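Local atomic coordinates of SusD homolog (Bacteroides thetaiotaomicron VPI-5482, PDB entry 3IHV), a protein that probably binds glycans at the outer membrane surface, as a SusD-family partner in polysaccharide capture and uptake. Residues Q184-E187 / Y191-S194. Numbering follows the deposited sequence.
Sequences QYRE and YRFS. With EDO (1,2-ethanediol), chain N.
With CG set anti to its carbonyl carbon (chi1 -66°) and a bend at chi3, Arg186 reaches over to Phe193 and Ser194 and lays its guanidinium edge against them. Arg186 NH1 donates a nearly straight bond of 2.8 Å to Phe193 O (171° at the hydrogen), and the oxygen lies in the guanidinium plane. Arg186 NH2 adds a weak second bond to that oxygen and another weak one, 2.8 Å long, to Ser194 OG. Arg192, also bent at chi3, arrives from the opposite direction, its NH2 3.6 Å from Arg186 CD and its guanidinium turned 85° against the other. Glu119 OE2 of helix 107-135 forms salt bridges to both arginines, so one carboxylate draws the two guanidinium groups together, while Asp183 holds Arg186 NE. The contact ties together the last part of the loop between helices 159-176 and 195-210 in the helical SusD-like fold, with Ser194 at the N-cap position of the latter helix, though its side chain makes no capping bond. A leucine in place of Arg186 would probably leave Phe193 O without these donors and Asp183 and Glu119 each short of a cationic mate. Beside the backbone of Arg192, an ethanediol probably carried over from crystallisation donates from O1 to Tyr191 O at 2.8 Å.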
loop_
_atom_site.group_PDB
_atom_site.type_symbol
_atom_site.label_atom_id
_atom_site.label_comp_id
_atom_site.label_asym_id
_atom_site.label_seq_id
_atom_site.Cartn_x
_atom_site.Cartn_y
_atom_site.Cartn_z
ATOM N N GLN A 184 12.984 1.559 24.781
ATOM C CA GLN A 184 14.349 1.459 25.258
ATOM C C GLN A 184 14.753 -0.012 25.435
ATOM O O GLN A 184 15.691 -0.301 26.159
ATOM C CB GLN A 184 14.579 2.334 26.505
ATOM C CG GLN A 184 14.456 3.865 26.139
ATOM C CD GLN A 184 14.940 4.814 27.242
ATOM O OE1 GLN A 184 15.678 4.425 28.146
ATOM N NE2 GLN A 184 14.521 6.079 27.152
ATOM N N TYR A 185 14.052 -0.932 24.754
ATOM C CA TYR A 185 14.400 -2.375 24.771
ATOM C C TYR A 185 15.187 -2.808 23.522
ATOM O O TYR A 185 16.241 -3.453 23.613
ATOM C CB TYR A 185 13.142 -3.222 24.873
ATOM C CG TYR A 185 12.306 -2.864 26.071
ATOM C CD1 TYR A 185 12.725 -3.172 27.346
ATOM C CD2 TYR A 185 11.083 -2.227 25.912
ATOM C CE1 TYR A 185 11.952 -2.829 28.457
ATOM C CE2 TYR A 185 10.311 -1.886 27.003
ATOM C CZ TYR A 185 10.738 -2.182 28.251
ATOM O OH TYR A 185 9.929 -1.833 29.311
ATOM N N ARG A 186 14.680 -2.451 22.361
ATOM C CA ARG A 186 15.312 -2.791 21.090
ATOM C C ARG A 186 16.404 -1.764 20.704
ATOM O O ARG A 186 16.218 -0.579 20.860
ATOM C CB ARG A 186 14.257 -2.910 20.003
ATOM C CG ARG A 186 13.285 -4.110 20.230
ATOM C CD ARG A 186 12.206 -4.155 19.186
ATOM N NE ARG A 186 11.343 -2.985 19.297
ATOM C CZ ARG A 186 10.255 -2.786 18.570
ATOM N NH1 ARG A 186 9.891 -3.667 17.678
ATOM N NH2 ARG A 186 9.536 -1.682 18.721
ATOM N N GLU A 187 17.546 -2.205 20.208
ATOM C CA GLU A 187 18.573 -1.210 19.857
ATOM C C GLU A 187 18.101 -0.305 18.724
ATOM O O GLU A 187 18.449 0.861 18.687
ATOM C CB GLU A 187 19.922 -1.838 19.531
ATOM C CG GLU A 187 19.926 -2.847 18.427
ATOM C CD GLU A 187 21.353 -3.234 17.986
ATOM O OE1 GLU A 187 22.327 -2.586 18.469
ATOM O OE2 GLU A 187 21.475 -4.174 17.154
ATOM N N TYR A 191 11.813 0.585 10.693
ATOM C CA TYR A 191 11.082 -0.259 9.732
ATOM C C TYR A 191 10.575 -1.557 10.330
ATOM O O TYR A 191 10.311 -2.520 9.604
ATOM C CB TYR A 191 11.933 -0.559 8.486
ATOM C CG TYR A 191 12.531 0.667 7.818
ATOM C CD1 TYR A 191 11.763 1.512 7.047
ATOM C CD2 TYR A 191 13.901 0.959 7.949
ATOM C CE1 TYR A 191 12.318 2.635 6.420
ATOM C CE2 TYR A 191 14.444 2.072 7.343
ATOM C CZ TYR A 191 13.654 2.899 6.586
ATOM O OH TYR A 191 14.187 4.007 5.982
ATOM N N ARG A 192 10.481 -1.598 11.664
ATOM C CA ARG A 192 9.924 -2.717 12.361
ATOM C C ARG A 192 8.640 -2.269 13.073
ATOM O O ARG A 192 8.414 -1.065 13.346
ATOM C CB ARG A 192 10.927 -3.288 13.349
ATOM C CG ARG A 192 12.042 -4.005 12.615
ATOM C CD ARG A 192 13.145 -4.366 13.423
ATOM N NE ARG A 192 12.780 -5.230 14.523
ATOM C CZ ARG A 192 13.650 -5.611 15.439
ATOM N NH1 ARG A 192 14.929 -5.259 15.337
ATOM N NH2 ARG A 192 13.246 -6.353 16.465
ATOM N N PHE A 193 7.771 -3.224 13.316
ATOM C CA PHE A 193 6.539 -2.955 14.025
ATOM C C PHE A 193 6.764 -2.427 15.453
ATOM O O PHE A 193 7.538 -2.989 16.245
ATOM C CB PHE A 193 5.668 -4.221 14.143
ATOM C CG PHE A 193 4.687 -4.386 13.011
ATOM C CD1 PHE A 193 3.502 -3.669 13.016
ATOM C CD2 PHE A 193 4.939 -5.247 11.964
ATOM C CE1 PHE A 193 2.583 -3.785 11.986
ATOM C CE2 PHE A 193 4.008 -5.369 10.918
ATOM C CZ PHE A 193 2.832 -4.647 10.945
ATOM N N SER A 194 6.004 -1.392 15.763
ATOM C CA SER A 194 5.887 -0.802 17.082
ATOM C C SER A 194 4.392 -0.583 17.301
ATOM O O SER A 194 3.602 -0.780 16.384
ATOM C CB SER A 194 6.653 0.485 17.210
ATOM O OG SER A 194 8.059 0.212 17.236
HETATM C C1 EDO N . 7.034 -3.658 8.587
HETATM O O1 EDO N . 7.509 -2.814 9.656
HETATM C C2 EDO N . 7.554 -3.158 7.229
HETATM O O2 EDO N . 8.975 -2.966 7.168
#